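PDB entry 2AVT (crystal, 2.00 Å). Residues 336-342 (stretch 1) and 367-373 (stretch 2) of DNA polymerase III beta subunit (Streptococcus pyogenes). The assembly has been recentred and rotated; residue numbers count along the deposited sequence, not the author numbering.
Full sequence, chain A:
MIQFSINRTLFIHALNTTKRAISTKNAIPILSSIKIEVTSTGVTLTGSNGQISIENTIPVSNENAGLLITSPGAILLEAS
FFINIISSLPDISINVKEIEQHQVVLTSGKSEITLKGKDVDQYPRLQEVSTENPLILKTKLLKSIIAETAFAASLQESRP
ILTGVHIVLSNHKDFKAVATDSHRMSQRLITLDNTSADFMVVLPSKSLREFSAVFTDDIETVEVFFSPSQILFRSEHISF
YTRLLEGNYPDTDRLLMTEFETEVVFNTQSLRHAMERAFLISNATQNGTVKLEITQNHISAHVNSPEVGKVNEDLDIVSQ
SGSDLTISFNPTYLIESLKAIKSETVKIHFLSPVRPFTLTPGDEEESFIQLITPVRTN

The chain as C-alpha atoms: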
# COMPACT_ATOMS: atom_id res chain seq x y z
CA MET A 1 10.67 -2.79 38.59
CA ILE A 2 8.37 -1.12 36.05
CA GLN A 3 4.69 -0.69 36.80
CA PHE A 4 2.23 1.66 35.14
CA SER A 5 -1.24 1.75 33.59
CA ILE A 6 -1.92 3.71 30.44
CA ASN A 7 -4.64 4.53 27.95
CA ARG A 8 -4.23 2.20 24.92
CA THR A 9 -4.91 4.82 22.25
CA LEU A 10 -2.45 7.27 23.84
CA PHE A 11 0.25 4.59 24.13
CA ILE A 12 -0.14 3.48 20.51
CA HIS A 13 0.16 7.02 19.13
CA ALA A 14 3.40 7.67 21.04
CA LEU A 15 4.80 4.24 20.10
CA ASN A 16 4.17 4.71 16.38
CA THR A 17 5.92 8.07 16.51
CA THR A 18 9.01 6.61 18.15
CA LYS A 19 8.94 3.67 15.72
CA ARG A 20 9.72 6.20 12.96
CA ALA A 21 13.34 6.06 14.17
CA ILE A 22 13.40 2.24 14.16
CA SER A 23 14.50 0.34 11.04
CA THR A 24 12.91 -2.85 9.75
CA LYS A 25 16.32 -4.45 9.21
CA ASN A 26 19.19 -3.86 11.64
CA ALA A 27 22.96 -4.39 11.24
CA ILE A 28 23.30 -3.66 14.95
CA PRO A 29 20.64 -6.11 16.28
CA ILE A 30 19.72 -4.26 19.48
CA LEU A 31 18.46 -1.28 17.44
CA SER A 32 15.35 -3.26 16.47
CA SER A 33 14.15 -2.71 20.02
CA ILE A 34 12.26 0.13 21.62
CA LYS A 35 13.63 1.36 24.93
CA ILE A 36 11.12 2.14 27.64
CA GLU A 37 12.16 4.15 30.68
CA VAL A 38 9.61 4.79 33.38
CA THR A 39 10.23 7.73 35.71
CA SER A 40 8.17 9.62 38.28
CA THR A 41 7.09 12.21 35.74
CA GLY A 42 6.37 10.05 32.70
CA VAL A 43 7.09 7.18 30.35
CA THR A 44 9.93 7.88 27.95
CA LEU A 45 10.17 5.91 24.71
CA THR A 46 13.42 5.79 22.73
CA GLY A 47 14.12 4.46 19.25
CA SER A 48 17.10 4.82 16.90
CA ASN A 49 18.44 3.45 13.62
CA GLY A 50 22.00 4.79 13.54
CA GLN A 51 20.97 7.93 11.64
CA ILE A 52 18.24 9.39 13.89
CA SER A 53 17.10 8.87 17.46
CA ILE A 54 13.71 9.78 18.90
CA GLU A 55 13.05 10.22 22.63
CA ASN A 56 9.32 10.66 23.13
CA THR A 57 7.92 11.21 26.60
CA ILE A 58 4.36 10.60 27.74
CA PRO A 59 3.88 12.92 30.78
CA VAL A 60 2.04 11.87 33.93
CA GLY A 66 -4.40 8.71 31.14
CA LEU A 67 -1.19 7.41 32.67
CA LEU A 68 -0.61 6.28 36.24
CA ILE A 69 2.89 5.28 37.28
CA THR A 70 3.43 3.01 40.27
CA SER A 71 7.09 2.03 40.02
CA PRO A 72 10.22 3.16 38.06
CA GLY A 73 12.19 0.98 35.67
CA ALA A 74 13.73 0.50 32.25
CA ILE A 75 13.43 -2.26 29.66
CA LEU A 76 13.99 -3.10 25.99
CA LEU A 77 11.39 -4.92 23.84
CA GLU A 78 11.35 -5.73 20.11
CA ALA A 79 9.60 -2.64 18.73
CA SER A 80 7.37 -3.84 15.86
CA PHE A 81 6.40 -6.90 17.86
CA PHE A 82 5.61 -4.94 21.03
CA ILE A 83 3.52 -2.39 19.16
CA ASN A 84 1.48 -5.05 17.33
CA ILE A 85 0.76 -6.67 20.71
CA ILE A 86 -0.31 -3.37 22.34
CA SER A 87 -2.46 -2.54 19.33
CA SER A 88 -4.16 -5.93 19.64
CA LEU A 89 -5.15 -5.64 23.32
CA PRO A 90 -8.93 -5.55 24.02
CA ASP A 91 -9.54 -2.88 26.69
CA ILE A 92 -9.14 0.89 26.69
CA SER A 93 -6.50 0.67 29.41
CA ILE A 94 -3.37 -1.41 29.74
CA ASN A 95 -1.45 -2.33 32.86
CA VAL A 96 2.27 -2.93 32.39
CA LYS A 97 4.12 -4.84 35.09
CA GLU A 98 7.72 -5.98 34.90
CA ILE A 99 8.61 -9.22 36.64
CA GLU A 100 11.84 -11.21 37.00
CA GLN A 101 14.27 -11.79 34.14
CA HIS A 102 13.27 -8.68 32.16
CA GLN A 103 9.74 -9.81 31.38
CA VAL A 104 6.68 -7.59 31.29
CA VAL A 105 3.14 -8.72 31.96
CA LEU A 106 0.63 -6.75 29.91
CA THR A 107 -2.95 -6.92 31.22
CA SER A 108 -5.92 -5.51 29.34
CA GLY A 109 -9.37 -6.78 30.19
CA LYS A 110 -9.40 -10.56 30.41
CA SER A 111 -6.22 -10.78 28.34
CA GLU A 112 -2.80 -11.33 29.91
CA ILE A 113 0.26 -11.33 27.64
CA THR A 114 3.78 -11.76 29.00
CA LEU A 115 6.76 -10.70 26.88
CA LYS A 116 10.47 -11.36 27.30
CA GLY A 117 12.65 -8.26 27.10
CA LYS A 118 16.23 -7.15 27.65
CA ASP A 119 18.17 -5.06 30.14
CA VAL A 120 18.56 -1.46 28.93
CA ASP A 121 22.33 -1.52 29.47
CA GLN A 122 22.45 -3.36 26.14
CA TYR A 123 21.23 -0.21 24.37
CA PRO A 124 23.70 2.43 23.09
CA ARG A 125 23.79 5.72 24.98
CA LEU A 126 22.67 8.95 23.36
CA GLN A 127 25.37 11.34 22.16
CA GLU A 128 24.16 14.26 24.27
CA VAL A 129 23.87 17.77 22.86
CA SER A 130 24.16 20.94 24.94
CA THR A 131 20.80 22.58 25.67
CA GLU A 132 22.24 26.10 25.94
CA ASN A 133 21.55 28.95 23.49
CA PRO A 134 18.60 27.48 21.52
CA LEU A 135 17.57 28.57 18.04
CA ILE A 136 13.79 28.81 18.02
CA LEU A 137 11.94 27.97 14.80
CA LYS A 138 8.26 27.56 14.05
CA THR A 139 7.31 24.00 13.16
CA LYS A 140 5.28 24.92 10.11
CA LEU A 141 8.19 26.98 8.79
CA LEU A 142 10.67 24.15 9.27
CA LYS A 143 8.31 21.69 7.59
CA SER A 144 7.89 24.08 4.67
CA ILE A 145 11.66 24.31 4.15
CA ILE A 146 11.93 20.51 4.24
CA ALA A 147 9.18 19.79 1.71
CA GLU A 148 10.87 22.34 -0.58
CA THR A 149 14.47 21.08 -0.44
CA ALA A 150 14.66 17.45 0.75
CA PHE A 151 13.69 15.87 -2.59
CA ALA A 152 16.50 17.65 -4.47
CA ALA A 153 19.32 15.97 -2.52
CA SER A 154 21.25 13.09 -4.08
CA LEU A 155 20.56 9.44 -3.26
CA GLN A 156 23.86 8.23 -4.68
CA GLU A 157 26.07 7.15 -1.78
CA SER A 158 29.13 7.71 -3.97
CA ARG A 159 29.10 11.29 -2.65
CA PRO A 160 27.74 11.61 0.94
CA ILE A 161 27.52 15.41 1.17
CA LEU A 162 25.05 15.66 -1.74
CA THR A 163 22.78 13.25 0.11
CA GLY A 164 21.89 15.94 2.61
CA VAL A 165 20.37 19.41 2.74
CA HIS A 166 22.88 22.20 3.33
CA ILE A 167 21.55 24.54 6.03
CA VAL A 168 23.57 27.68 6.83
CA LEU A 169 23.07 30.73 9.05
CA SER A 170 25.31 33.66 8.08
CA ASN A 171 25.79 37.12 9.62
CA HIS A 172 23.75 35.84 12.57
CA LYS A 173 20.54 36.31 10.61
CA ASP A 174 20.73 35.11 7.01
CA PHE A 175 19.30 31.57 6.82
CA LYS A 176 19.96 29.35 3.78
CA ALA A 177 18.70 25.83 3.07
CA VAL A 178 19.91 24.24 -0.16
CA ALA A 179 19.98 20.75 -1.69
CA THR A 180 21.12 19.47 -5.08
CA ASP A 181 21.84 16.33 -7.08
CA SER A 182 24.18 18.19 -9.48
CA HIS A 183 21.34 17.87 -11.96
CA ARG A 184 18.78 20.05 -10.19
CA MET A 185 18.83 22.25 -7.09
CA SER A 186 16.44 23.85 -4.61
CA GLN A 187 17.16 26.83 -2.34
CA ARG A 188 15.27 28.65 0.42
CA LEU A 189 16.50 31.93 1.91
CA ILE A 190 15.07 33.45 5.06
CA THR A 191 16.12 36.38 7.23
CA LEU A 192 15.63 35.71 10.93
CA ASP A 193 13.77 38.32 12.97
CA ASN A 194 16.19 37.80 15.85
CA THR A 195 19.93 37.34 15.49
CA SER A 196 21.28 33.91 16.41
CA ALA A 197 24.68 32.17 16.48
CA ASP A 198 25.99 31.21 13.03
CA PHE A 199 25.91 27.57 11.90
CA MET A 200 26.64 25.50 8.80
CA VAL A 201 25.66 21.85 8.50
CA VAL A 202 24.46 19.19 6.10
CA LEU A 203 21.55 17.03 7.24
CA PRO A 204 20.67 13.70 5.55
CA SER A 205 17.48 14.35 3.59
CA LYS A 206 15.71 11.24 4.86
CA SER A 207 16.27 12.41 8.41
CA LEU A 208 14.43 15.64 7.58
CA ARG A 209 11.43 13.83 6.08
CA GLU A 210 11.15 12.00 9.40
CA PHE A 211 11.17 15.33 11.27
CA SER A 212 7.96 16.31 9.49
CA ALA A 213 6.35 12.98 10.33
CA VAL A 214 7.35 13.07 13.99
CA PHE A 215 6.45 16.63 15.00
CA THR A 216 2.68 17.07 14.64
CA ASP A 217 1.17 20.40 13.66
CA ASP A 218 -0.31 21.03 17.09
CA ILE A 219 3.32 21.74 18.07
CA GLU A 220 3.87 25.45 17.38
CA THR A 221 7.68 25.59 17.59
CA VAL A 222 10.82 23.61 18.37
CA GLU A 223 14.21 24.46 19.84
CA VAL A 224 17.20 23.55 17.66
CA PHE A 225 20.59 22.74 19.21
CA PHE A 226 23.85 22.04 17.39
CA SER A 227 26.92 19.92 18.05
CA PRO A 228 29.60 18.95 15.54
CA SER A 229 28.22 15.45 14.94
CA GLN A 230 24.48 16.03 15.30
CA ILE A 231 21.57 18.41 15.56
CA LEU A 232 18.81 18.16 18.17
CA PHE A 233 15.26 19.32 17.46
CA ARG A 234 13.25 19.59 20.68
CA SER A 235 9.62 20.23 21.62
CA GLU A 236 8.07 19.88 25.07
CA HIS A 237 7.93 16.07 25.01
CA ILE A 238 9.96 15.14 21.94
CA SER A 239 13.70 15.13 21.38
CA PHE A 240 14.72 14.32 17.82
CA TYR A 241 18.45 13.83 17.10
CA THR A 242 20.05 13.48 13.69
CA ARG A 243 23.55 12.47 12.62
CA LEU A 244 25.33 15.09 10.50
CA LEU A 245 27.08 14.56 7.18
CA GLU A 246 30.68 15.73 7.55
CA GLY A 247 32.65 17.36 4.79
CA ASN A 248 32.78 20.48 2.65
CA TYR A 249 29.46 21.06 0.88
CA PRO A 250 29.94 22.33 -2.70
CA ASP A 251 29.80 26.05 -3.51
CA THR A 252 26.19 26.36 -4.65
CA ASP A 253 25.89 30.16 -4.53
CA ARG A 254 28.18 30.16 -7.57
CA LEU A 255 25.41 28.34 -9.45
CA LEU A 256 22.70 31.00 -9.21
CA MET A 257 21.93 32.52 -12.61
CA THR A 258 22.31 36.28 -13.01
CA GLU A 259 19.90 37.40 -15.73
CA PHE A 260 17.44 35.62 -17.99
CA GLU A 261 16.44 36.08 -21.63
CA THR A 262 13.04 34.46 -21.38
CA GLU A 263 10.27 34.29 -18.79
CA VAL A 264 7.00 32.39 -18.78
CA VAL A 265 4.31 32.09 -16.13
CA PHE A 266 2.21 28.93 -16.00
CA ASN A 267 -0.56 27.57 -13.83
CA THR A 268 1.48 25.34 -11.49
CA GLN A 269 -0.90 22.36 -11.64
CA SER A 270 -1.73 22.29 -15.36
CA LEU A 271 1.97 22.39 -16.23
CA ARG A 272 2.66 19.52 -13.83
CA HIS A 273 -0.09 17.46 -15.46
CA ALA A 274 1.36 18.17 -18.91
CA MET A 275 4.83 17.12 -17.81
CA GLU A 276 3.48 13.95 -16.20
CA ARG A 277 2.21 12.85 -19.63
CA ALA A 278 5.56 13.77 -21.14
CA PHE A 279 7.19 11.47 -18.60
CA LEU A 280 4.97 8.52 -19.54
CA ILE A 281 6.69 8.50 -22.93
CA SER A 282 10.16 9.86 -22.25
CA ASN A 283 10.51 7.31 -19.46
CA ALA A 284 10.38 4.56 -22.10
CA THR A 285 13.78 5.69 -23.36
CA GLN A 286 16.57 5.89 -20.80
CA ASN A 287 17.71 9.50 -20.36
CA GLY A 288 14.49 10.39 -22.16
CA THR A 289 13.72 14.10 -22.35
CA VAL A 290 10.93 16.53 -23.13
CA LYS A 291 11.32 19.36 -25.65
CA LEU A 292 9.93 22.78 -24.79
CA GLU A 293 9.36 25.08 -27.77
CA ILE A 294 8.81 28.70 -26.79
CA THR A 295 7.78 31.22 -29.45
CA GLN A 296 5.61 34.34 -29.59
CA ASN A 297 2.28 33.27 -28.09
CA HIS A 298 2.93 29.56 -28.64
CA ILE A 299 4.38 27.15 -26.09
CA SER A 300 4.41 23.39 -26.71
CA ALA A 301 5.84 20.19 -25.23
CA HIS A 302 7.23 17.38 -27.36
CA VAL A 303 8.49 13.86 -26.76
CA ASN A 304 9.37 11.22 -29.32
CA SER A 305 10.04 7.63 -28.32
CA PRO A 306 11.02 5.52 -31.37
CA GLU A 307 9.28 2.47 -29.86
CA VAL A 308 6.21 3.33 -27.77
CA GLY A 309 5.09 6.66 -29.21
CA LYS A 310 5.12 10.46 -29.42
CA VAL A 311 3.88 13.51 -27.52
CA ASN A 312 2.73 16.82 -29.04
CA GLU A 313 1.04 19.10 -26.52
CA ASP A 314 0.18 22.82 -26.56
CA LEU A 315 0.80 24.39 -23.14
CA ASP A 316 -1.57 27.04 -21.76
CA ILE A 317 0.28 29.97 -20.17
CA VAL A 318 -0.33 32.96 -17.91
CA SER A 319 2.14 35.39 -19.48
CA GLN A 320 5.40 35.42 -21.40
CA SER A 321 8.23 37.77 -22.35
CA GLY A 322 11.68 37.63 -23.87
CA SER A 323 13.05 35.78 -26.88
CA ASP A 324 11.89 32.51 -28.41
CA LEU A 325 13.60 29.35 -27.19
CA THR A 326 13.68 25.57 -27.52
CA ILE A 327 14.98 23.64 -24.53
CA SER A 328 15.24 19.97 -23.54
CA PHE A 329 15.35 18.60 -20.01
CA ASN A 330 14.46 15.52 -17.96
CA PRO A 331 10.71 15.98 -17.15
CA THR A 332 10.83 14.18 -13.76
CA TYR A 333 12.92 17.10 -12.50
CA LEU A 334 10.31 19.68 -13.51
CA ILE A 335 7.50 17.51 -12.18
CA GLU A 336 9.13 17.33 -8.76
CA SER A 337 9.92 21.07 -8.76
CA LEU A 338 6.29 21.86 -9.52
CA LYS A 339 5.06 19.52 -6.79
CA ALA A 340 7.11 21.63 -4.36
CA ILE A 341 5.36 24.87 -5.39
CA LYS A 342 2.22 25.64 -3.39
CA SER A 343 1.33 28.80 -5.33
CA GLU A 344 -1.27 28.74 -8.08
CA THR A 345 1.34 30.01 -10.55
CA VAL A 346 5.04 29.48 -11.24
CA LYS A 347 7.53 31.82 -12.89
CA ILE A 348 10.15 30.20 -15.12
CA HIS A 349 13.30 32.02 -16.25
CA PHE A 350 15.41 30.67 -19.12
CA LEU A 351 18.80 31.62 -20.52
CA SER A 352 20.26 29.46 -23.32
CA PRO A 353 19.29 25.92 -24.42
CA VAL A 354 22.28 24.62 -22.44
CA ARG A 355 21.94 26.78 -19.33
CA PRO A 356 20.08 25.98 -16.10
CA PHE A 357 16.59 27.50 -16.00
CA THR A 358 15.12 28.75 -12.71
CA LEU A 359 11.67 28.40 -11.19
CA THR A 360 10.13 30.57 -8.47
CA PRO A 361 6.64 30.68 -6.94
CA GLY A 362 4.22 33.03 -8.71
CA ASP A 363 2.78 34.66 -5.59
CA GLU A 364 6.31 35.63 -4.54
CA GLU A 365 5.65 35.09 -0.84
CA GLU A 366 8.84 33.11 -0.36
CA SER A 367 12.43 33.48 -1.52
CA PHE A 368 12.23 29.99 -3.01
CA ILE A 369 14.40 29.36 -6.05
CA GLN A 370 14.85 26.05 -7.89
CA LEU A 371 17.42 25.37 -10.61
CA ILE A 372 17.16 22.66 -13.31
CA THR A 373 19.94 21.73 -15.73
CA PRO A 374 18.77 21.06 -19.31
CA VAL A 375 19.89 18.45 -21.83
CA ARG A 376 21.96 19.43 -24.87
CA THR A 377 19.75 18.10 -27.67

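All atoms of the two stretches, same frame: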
# COMPACT_ATOMS: atom_id res chain seq x y z
N GLU A 336 8.84 17.23 -10.17
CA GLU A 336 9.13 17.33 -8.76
C GLU A 336 9.26 18.79 -8.28
O GLU A 336 8.86 19.11 -7.15
CB GLU A 336 10.40 16.53 -8.44
CG GLU A 336 10.14 15.03 -8.39
CD GLU A 336 11.40 14.19 -8.32
OE1 GLU A 336 12.35 14.58 -7.62
OE2 GLU A 336 11.43 13.12 -8.97
N SER A 337 9.80 19.66 -9.12
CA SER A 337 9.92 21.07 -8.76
C SER A 337 8.54 21.70 -8.64
O SER A 337 8.29 22.51 -7.74
CB SER A 337 10.74 21.83 -9.81
OG SER A 337 12.12 21.55 -9.69
N LEU A 338 7.64 21.33 -9.54
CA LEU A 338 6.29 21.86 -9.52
C LEU A 338 5.49 21.34 -8.32
O LEU A 338 4.66 22.05 -7.75
CB LEU A 338 5.58 21.51 -10.84
CG LEU A 338 6.26 22.11 -12.08
CD1 LEU A 338 5.62 21.57 -13.36
CD2 LEU A 338 6.15 23.63 -12.03
N LYS A 339 5.76 20.10 -7.92
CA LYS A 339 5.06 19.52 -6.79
C LYS A 339 5.41 20.32 -5.54
O LYS A 339 4.58 20.48 -4.64
CB LYS A 339 5.46 18.05 -6.62
CG LYS A 339 4.64 17.29 -5.59
CD LYS A 339 4.91 15.79 -5.65
CE LYS A 339 4.07 15.03 -4.63
NZ LYS A 339 4.24 13.55 -4.75
N ALA A 340 6.63 20.84 -5.50
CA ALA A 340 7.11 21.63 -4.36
C ALA A 340 6.59 23.07 -4.31
O ALA A 340 6.82 23.78 -3.34
CB ALA A 340 8.62 21.63 -4.34
N ILE A 341 5.89 23.51 -5.35
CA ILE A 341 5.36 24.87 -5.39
C ILE A 341 3.89 24.91 -4.99
O ILE A 341 3.04 24.35 -5.68
CB ILE A 341 5.52 25.48 -6.81
CG1 ILE A 341 7.01 25.60 -7.14
CG2 ILE A 341 4.87 26.85 -6.87
CD1 ILE A 341 7.28 25.98 -8.60
N LYS A 342 3.59 25.55 -3.87
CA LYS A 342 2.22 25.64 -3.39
C LYS A 342 1.39 26.70 -4.10
O LYS A 342 0.16 26.60 -4.14
CB LYS A 342 2.19 25.92 -1.89
CG LYS A 342 2.78 24.84 -1.00
CD LYS A 342 2.70 25.27 0.46
CE LYS A 342 3.33 24.26 1.42
NZ LYS A 342 3.31 24.77 2.82
N SER A 367 11.22 33.33 -0.73
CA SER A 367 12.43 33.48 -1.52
C SER A 367 12.81 32.02 -1.79
O SER A 367 13.75 31.49 -1.21
CB SER A 367 13.53 34.17 -0.71
OG SER A 367 14.75 34.14 -1.43
N PHE A 368 12.03 31.39 -2.66
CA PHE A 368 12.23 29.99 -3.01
C PHE A 368 12.63 29.89 -4.48
O PHE A 368 11.84 30.17 -5.37
CB PHE A 368 10.92 29.23 -2.75
CG PHE A 368 10.97 27.77 -3.09
CD1 PHE A 368 12.13 27.03 -2.92
CD2 PHE A 368 9.82 27.12 -3.52
CE1 PHE A 368 12.14 25.66 -3.18
CE2 PHE A 368 9.83 25.76 -3.78
CZ PHE A 368 10.99 25.03 -3.61
N ILE A 369 13.87 29.49 -4.71
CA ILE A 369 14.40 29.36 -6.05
C ILE A 369 14.85 27.93 -6.33
O ILE A 369 15.53 27.32 -5.51
CB ILE A 369 15.62 30.27 -6.26
CG1 ILE A 369 15.19 31.74 -6.16
CG2 ILE A 369 16.26 29.97 -7.61
CD1 ILE A 369 16.37 32.71 -6.13
N GLN A 370 14.45 27.40 -7.48
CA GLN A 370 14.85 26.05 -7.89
C GLN A 370 15.57 26.17 -9.23
O GLN A 370 15.19 26.99 -10.07
CB GLN A 370 13.64 25.13 -8.01
CG GLN A 370 12.92 24.87 -6.69
CD GLN A 370 11.76 23.93 -6.85
OE1 GLN A 370 11.93 22.71 -6.89
NE2 GLN A 370 10.56 24.48 -6.96
N LEU A 371 16.60 25.35 -9.41
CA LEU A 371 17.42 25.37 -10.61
C LEU A 371 17.42 23.98 -11.27
O LEU A 371 17.63 22.97 -10.60
CB LEU A 371 18.85 25.77 -10.22
CG LEU A 371 19.87 26.35 -11.20
CD1 LEU A 371 19.42 27.73 -11.65
CD2 LEU A 371 21.24 26.46 -10.53
N ILE A 372 17.18 23.93 -12.58
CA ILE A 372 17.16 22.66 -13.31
C ILE A 372 18.07 22.72 -14.54
O ILE A 372 17.92 23.58 -15.40
CB ILE A 372 15.75 22.31 -13.82
CG1 ILE A 372 14.83 22.01 -12.64
CG2 ILE A 372 15.82 21.12 -14.77
CD1 ILE A 372 13.38 21.76 -13.06
N THR A 373 19.02 21.79 -14.61
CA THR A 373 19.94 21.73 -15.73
C THR A 373 19.29 21.01 -16.90
O THR A 373 18.73 19.93 -16.75
CB THR A 373 21.23 21.00 -15.34
OG1 THR A 373 21.88 21.72 -14.28
CG2 THR A 373 22.16 20.89 -16.54

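A helical segment and the residues that follow it pack here against one side of a β-strand. Stretch 1 contributes Ser337, Ala340 and Ile341; stretch 2 contributes Phe368, Gln370 and Ile372, alternate residues of the strand whose CA-to-CB bonds all point toward stretch 1. The contact is small, about 240 Å² summed over both sides, yet it combines a specific polar link with close apolar packing.

Glu336 opens the stretch without joining the contact. Its side chain leads away from the strand, but its carbonyl O accepts a hydrogen bond from Ala340 N (3.3 Å), part of the helical pattern that positions the residues that follow.

Ser337 is the centre of the interface. Its CA lies 7.1 Å from the CA of Gln370, a close approach that suits a small side chain directed toward the strand. Gln370 answers with both ends of its amide. Its NE2 donates a hydrogen bond to the backbone O of Ser337 (3.1 Å), nearly straight at 166°, while Ser337 OG lies 3.0 Å from Gln370 OE1, within hydrogen-bonding distance. Because the hydroxyl proton has another acceptor within reach, this second link is less certain than the first. With chi1 m and chi2 t, the side chain of Gln370 carries its amide to Ser337, and chi3 near 81° sets the plane of the amide. Glutamine suits this buried site because one planar group offers a donor, here used by the Ser337 carbonyl, and an acceptor that faces the Ser337 hydroxyl. Ser337 also touches an apolar neighbour: its OG is 3.6 Å from Ile372 CD1, the tip of an isoleucine side chain that covers the serine from farther along the strand.

Leu338 points away from the strand, and Lys339 extends its fully trans chain away as well, keeping its charged amine in an exposed position. Neither meets stretch 2, as expected where a helix presents just one of its sides to a partner.

Ala340 turns back toward the strand. Its methyl packs against the Phe368 ring, with CB 4.2 Å from Phe368 CZ, and its carbonyl O comes within 3.6 Å of Phe368 CE2. Phe368, with chi1 t, brings its ring obliquely up to Ala340 and Ile341, and its apolar bulk suits a buried place.

Ile341, its backbone N hydrogen-bonded to Leu338 O (3.1 Å), points sideways rather than straight at the strand, but its CG1 still packs 4.4 Å from Phe368 CE2 and 3.7 Å from Gln370 NE2. The branched aliphatic chain thus fills space beside both the ring and the amide, helping to enclose the polar link in apolar surroundings.

Lys342 ends the stretch beyond the contact, its long chain extended and exposed, so its charge need not be buried.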